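Local coordinates for putative mandelate racemase (Zymomonas mobilis, PDB 2OX4) that is a putative dehydratase of the enolase superfamily that binds magnesium and is thought to act as a lyase, at the interface of chains A and B and the interface of chains A and C. Residues are numbered along the deposited sequence; one frame, centred on the assembly and turned at random. Chains: chain A/B/C, Putative mandelate racemase.

Contact 1: the interface of chains A and B. Residues chain A 89, 267-268, 270; chain B 83, 86-87.
Two copies of one protein meet here in a two-fold interface, where A:Thr89, A:Arg268 and A:Tyr270 receive B:Trp83, B:Gly86 and B:Gly87; the patch recurs with the chains exchanged and probably helps to hold the pair together within the deposited assembly of eight copies. A:Thr89 opens helix 89-110 and uses both its polar groups on one acceptor. Its hydroxyl OG1 donates to the carbonyl O of B:Gly87 at 2.9 Å, in the carbonyl plane, while its amide N donates to the same oxygen over 3.2 Å in a nearly straight bond (173° at H). The hydroxyl also pairs with the phenol OH of A:Tyr270, 2.7 Å from OG1. The methyl CG2, anti to the backbone N (chi1 -57° for OG1), is thereby turned towards the indole of B:Trp83, 3.6 Å from CE3. With an alanine here, B:Gly87 O is likely to lose its hydroxyl donor, the A:Tyr270 phenol this partner, and the indole the methyl beside it.

The indole crosses the A:Arg268 side chain at about a right angle, with CZ3 3.9 Å from the aliphatic CG. At its edge, in the ring plane, the carbonyl O of A:Glu267 lies 3.7 Å from CZ3. Farther along, water 1 joins A:Arg268 O to B:Gly86 O. The neighbouring subunit thus packs beside the backbone of A:Glu267, a magnesium ligand, and may help to keep the metal site in place.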
loop_
_atom_site.group_PDB
_atom_site.type_symbol
_atom_site.label_atom_id
_atom_site.label_comp_id
_atom_site.label_asym_id
_atom_site.label_seq_id
_atom_site.Cartn_x
_atom_site.Cartn_y
_atom_site.Cartn_z
ATOM N N THR A 89 18.028 1.511 24.458
ATOM C CA THR A 89 19.380 0.990 24.612
ATOM C C THR A 89 19.635 0.521 26.047
ATOM O O THR A 89 20.011 -0.643 26.281
ATOM C CB THR A 89 20.425 2.095 24.249
ATOM O OG1 THR A 89 20.203 2.577 22.918
ATOM C CG2 THR A 89 21.824 1.557 24.350
ATOM N N GLU A 267 23.555 -3.720 16.093
ATOM C CA GLU A 267 24.123 -3.398 17.389
ATOM C C GLU A 267 23.380 -2.239 18.058
ATOM O O GLU A 267 23.481 -2.056 19.267
ATOM C CB GLU A 267 25.627 -3.149 17.299
ATOM C CG GLU A 267 25.989 -1.836 16.667
ATOM C CD GLU A 267 27.441 -1.781 16.273
ATOM O OE1 GLU A 267 27.802 -2.384 15.238
ATOM O OE2 GLU A 267 28.226 -1.144 16.998
ATOM N N ARG A 268 22.632 -1.460 17.269
ATOM C CA ARG A 268 21.822 -0.376 17.823
ATOM C C ARG A 268 20.324 -0.581 17.520
ATOM O O ARG A 268 19.556 0.374 17.366
ATOM C CB ARG A 268 22.348 0.974 17.330
ATOM C CG ARG A 268 23.619 1.385 18.062
ATOM C CD ARG A 268 24.072 2.748 17.603
ATOM N NE ARG A 268 24.748 2.669 16.312
ATOM C CZ ARG A 268 25.536 3.627 15.845
ATOM N NH1 ARG A 268 25.724 4.740 16.566
ATOM N NH2 ARG A 268 26.136 3.472 14.664
ATOM N N TYR A 270 17.152 -3.156 19.120
ATOM C CA TYR A 270 16.956 -3.943 20.361
ATOM C C TYR A 270 15.599 -4.614 20.428
ATOM O O TYR A 270 14.589 -3.987 20.125
ATOM C CB TYR A 270 17.113 -3.061 21.618
ATOM C CG TYR A 270 18.198 -2.012 21.474
ATOM C CD1 TYR A 270 19.546 -2.377 21.461
ATOM C CD2 TYR A 270 17.870 -0.659 21.321
ATOM C CE1 TYR A 270 20.551 -1.412 21.305
ATOM C CE2 TYR A 270 18.861 0.312 21.163
ATOM C CZ TYR A 270 20.198 -0.072 21.155
ATOM O OH TYR A 270 21.184 0.883 21.009
ATOM N N TRP B 83 25.276 5.692 21.385
ATOM C CA TRP B 83 23.976 5.153 21.791
ATOM C C TRP B 83 22.814 6.083 21.505
ATOM O O TRP B 83 21.671 5.626 21.448
ATOM C CB TRP B 83 24.008 4.678 23.249
ATOM C CG TRP B 83 25.177 3.770 23.413
ATOM C CD1 TRP B 83 26.338 4.024 24.097
ATOM C CD2 TRP B 83 25.347 2.499 22.782
ATOM N NE1 TRP B 83 27.214 2.967 23.943
ATOM C CE2 TRP B 83 26.629 2.016 23.149
ATOM C CE3 TRP B 83 24.533 1.706 21.958
ATOM C CZ2 TRP B 83 27.109 0.780 22.724
ATOM C CZ3 TRP B 83 25.019 0.467 21.534
ATOM C CH2 TRP B 83 26.288 0.018 21.927
ATOM N N GLY B 86 20.730 4.861 18.684
ATOM C CA GLY B 86 19.890 3.707 18.981
ATOM C C GLY B 86 18.655 4.072 19.772
ATOM O O GLY B 86 17.678 3.312 19.795
ATOM N N GLY B 87 18.690 5.241 20.416
ATOM C CA GLY B 87 17.513 5.801 21.085
ATOM C C GLY B 87 17.191 5.168 22.436
ATOM O O GLY B 87 17.934 4.316 22.942
HETATM O O HOH W 1 17.137 1.405 17.809
#

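Contact 2: the interface of chains A and C. Residues chain A 186-187, 223; chain C 238, 262.
The ring of C:Phe238 has A:Pro186 on one face, displaced towards the rim: the pyrrolidine CG stands 4.3 Å above the ring plane. The nearest approach is made by CB of A:Pro186, 3.5 Å from CE1 of C:Phe238, and the same CB is 3.7 Å from CZ. Contact is thus concentrated on the outer half of the phenyl ring. The carbonyl O of A:Pro186 comes near that end too, 3.9 Å from C:Phe238 CE1. This is a mainly apolar patch between chains A and C of the deposited assembly, in an interface that is not an exact two-fold; the structure alone does not show its biological role.

The phenylalanine reaches this position with CG anti to its own backbone N (chi1 -164°), which turns the ring away from that N, to the side of the carbonyl carbon, and against the proline. Next to this pair, the packing is looser. CG1 of A:Val223 is directed at C:Pro262 but stays 4.4 Å from its CG. Within chain A that methyl also lies 4.0 Å from CG of A:Pro186, so the valine backs the proline ring.

In chain A, the loop before helix 189-206 and the first turn of helix 222-232 supply the surface. In chain C, C:Phe238 precedes strand 239-241 and C:Pro262 precedes strand 263-265, so loops leading into strands of the enolase-type barrel meet a loop and a helix start of the neighbour.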
loop_
_atom_site.group_PDB
_atom_site.type_symbol
_atom_site.label_atom_id
_atom_site.label_comp_id
_atom_site.label_asym_id
_atom_site.label_seq_id
_atom_site.Cartn_x
_atom_site.Cartn_y
_atom_site.Cartn_z
ATOM N N PRO A 186 25.701 14.458 0.753
ATOM C CA PRO A 186 26.617 14.150 -0.349
ATOM C C PRO A 186 28.075 14.438 0.006
ATOM O O PRO A 186 28.385 15.494 0.585
ATOM C CB PRO A 186 26.150 15.085 -1.472
ATOM C CG PRO A 186 24.744 15.365 -1.167
ATOM C CD PRO A 186 24.664 15.420 0.336
ATOM N N LEU A 187 28.944 13.489 -0.350
ATOM C CA LEU A 187 30.338 13.476 0.083
ATOM C C LEU A 187 31.222 14.082 -1.000
ATOM O O LEU A 187 30.920 13.941 -2.191
ATOM C CB LEU A 187 30.803 12.032 0.315
ATOM C CG LEU A 187 30.173 11.271 1.488
ATOM C CD1 LEU A 187 30.837 9.905 1.628
ATOM C CD2 LEU A 187 30.241 12.050 2.807
ATOM N N VAL A 223 22.115 8.977 2.002
ATOM C CA VAL A 223 22.645 9.630 0.797
ATOM C C VAL A 223 24.129 9.287 0.589
ATOM O O VAL A 223 24.527 8.770 -0.468
ATOM C CB VAL A 223 22.416 11.156 0.840
ATOM C CG1 VAL A 223 22.995 11.824 -0.416
ATOM C CG2 VAL A 223 20.913 11.466 0.933
ATOM N N PHE C 238 26.514 16.568 -8.213
ATOM C CA PHE C 238 26.386 16.666 -6.765
ATOM C C PHE C 238 24.907 16.505 -6.372
ATOM O O PHE C 238 24.557 15.664 -5.547
ATOM C CB PHE C 238 26.903 18.040 -6.312
ATOM C CG PHE C 238 27.176 18.137 -4.844
ATOM C CD1 PHE C 238 28.109 17.297 -4.234
ATOM C CD2 PHE C 238 26.511 19.074 -4.070
ATOM C CE1 PHE C 238 28.371 17.393 -2.878
ATOM C CE2 PHE C 238 26.758 19.175 -2.693
ATOM C CZ PHE C 238 27.686 18.339 -2.098
ATOM N N PRO C 262 21.425 12.416 -6.603
ATOM C CA PRO C 262 20.551 13.003 -5.572
ATOM C C PRO C 262 19.680 14.129 -6.109
ATOM O O PRO C 262 20.125 14.933 -6.937
ATOM C CB PRO C 262 21.528 13.560 -4.527
ATOM C CG PRO C 262 22.785 12.703 -4.713
ATOM C CD PRO C 262 22.849 12.466 -6.215
#

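Contact 3: the interface of chains A and B. Residues chain A 44-45, 218, 242, 267-268; chain B 82-83, 85.
B:Phe82 inserts its ring between the A:Arg268 guanidinium and the A:Tyr44 phenol, next to the metal site of this enolase-superfamily barrel. The guanidinium lies flat on one face, its plane 5° from that of the ring, and NH1 is 3.4 Å from the ring centroid, a cation-pi contact. Against the opposite face comes the edge of A:Tyr44, with CE1 3.5 Å from CE2 of B:Phe82 and the planes 59° apart. B:Phe82 is turned into this slot with CG anti to its backbone N (chi1 -157°). B:Trp83 in turn applies its CZ2 to a face of the tyrosine, 3.7 Å from CZ.

Around this core, A:Glu267, a magnesium ligand, sets its carboxylate at the edge of the phenylalanine. Its OE2 accepts the A:Tyr44 hydroxyl from above the carboxylate plane, so the tyrosine that packs on the partner probably also steadies a metal ligand.

A:Arg268 is fixed in rotation by further bonds. NE and NH2 grip A:Glu242 side-on, with NE meeting the syn lone pair of OE2 at 3.0 Å and NH2 forming the salt bridge to OE1. NH1 donates within its own plane to a lone pair of B:Phe82 O at 2.8 Å, and water 2 connects it to B:Gln85 OE1. Farther out, B:Gln85 NE2 donates to A:Gly218 O over 3.0 Å. At the other end, the indole NE1 of B:Trp83 reaches A:Tyr44 O at 2.8 Å, close to the ring plane.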
loop_
_atom_site.group_PDB
_atom_site.type_symbol
_atom_site.label_atom_id
_atom_site.label_comp_id
_atom_site.label_asym_id
_atom_site.label_seq_id
_atom_site.Cartn_x
_atom_site.Cartn_y
_atom_site.Cartn_z
ATOM N N TYR A 44 31.470 0.590 25.259
ATOM C CA TYR A 44 32.092 1.680 24.512
ATOM C C TYR A 44 31.056 2.790 24.279
ATOM O O TYR A 44 29.886 2.628 24.618
ATOM C CB TYR A 44 32.675 1.160 23.186
ATOM C CG TYR A 44 31.647 0.494 22.283
ATOM C CD1 TYR A 44 31.138 1.164 21.172
ATOM C CD2 TYR A 44 31.177 -0.806 22.546
ATOM C CE1 TYR A 44 30.189 0.563 20.344
ATOM C CE2 TYR A 44 30.221 -1.409 21.724
ATOM C CZ TYR A 44 29.738 -0.719 20.626
ATOM O OH TYR A 44 28.799 -1.306 19.801
ATOM N N GLY A 45 31.494 3.917 23.727
ATOM C CA GLY A 45 30.649 5.099 23.636
ATOM C C GLY A 45 30.263 5.661 24.995
ATOM O O GLY A 45 30.918 5.397 26.015
ATOM N N GLY A 218 27.452 3.946 11.466
ATOM C CA GLY A 218 26.393 4.972 11.517
ATOM C C GLY A 218 26.850 6.409 11.303
ATOM O O GLY A 218 26.130 7.350 11.651
ATOM N N GLU A 242 25.834 -0.912 9.170
ATOM C CA GLU A 242 25.434 0.339 9.848
ATOM C C GLU A 242 25.602 1.578 8.979
ATOM O O GLU A 242 26.401 2.472 9.279
ATOM C CB GLU A 242 26.155 0.503 11.193
ATOM C CG GLU A 242 25.613 -0.388 12.302
ATOM C CD GLU A 242 25.538 0.343 13.633
ATOM O OE1 GLU A 242 26.605 0.588 14.230
ATOM O OE2 GLU A 242 24.420 0.691 14.081
ATOM N N GLU A 267 23.555 -3.720 16.093
ATOM C CA GLU A 267 24.123 -3.398 17.389
ATOM C C GLU A 267 23.380 -2.239 18.058
ATOM O O GLU A 267 23.481 -2.056 19.267
ATOM C CB GLU A 267 25.627 -3.149 17.299
ATOM C CG GLU A 267 25.989 -1.836 16.667
ATOM C CD GLU A 267 27.441 -1.781 16.273
ATOM O OE1 GLU A 267 27.802 -2.384 15.238
ATOM O OE2 GLU A 267 28.226 -1.144 16.998
ATOM N N ARG A 268 22.632 -1.460 17.269
ATOM C CA ARG A 268 21.822 -0.376 17.823
ATOM C C ARG A 268 20.324 -0.581 17.520
ATOM O O ARG A 268 19.556 0.374 17.366
ATOM C CB ARG A 268 22.348 0.974 17.330
ATOM C CG ARG A 268 23.619 1.385 18.062
ATOM C CD ARG A 268 24.072 2.748 17.603
ATOM N NE ARG A 268 24.748 2.669 16.312
ATOM C CZ ARG A 268 25.536 3.627 15.845
ATOM N NH1 ARG A 268 25.724 4.740 16.566
ATOM N NH2 ARG A 268 26.136 3.472 14.664
ATOM N N PHE B 82 27.322 7.554 20.360
ATOM C CA PHE B 82 27.046 6.223 19.798
ATOM C C PHE B 82 25.638 5.716 20.103
ATOM O O PHE B 82 24.887 5.371 19.185
ATOM C CB PHE B 82 28.111 5.159 20.145
ATOM C CG PHE B 82 28.129 4.004 19.168
ATOM C CD1 PHE B 82 28.772 4.135 17.946
ATOM C CD2 PHE B 82 27.453 2.820 19.449
ATOM C CE1 PHE B 82 28.788 3.088 17.022
ATOM C CE2 PHE B 82 27.443 1.769 18.526
ATOM C CZ PHE B 82 28.114 1.903 17.314
ATOM N N TRP B 83 25.276 5.692 21.385
ATOM C CA TRP B 83 23.976 5.153 21.791
ATOM C C TRP B 83 22.814 6.083 21.505
ATOM O O TRP B 83 21.671 5.626 21.448
ATOM C CB TRP B 83 24.008 4.678 23.249
ATOM C CG TRP B 83 25.177 3.770 23.413
ATOM C CD1 TRP B 83 26.338 4.024 24.097
ATOM C CD2 TRP B 83 25.347 2.499 22.782
ATOM N NE1 TRP B 83 27.214 2.967 23.943
ATOM C CE2 TRP B 83 26.629 2.016 23.149
ATOM C CE3 TRP B 83 24.533 1.706 21.958
ATOM C CZ2 TRP B 83 27.109 0.780 22.724
ATOM C CZ3 TRP B 83 25.019 0.467 21.534
ATOM C CH2 TRP B 83 26.288 0.018 21.927
ATOM N N GLN B 85 22.003 7.284 18.679
ATOM C CA GLN B 85 21.379 6.853 17.429
ATOM C C GLN B 85 20.597 5.546 17.551
ATOM O O GLN B 85 19.896 5.168 16.627
ATOM C CB GLN B 85 22.436 6.736 16.337
ATOM C CG GLN B 85 22.966 8.086 15.901
ATOM C CD GLN B 85 24.243 7.944 15.111
ATOM O OE1 GLN B 85 25.332 8.031 15.665
ATOM N NE2 GLN B 85 24.113 7.733 13.812
HETATM O O HOH W 2 27.654 6.527 15.233
#

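Contact 1 and contact 3 are adjoining parts of one two-fold interface: their C-alpha centres are about 6 Å apart, and they share A:Glu267, A:Arg268 and B:Trp83. The B segment around 3-10 helix 83-86 serves both, so a single insertion from the neighbour reaches helix 89-110 and the metal-ligand loop of chain A. Contact 2 lies apart, about 26 Å from contact 1 and 23 Å from contact 3 between C-alpha centres, and joins a different subunit. Chain A thus uses separate surfaces for its two partners, which is consistent with pairs being gathered into the deposited octamer.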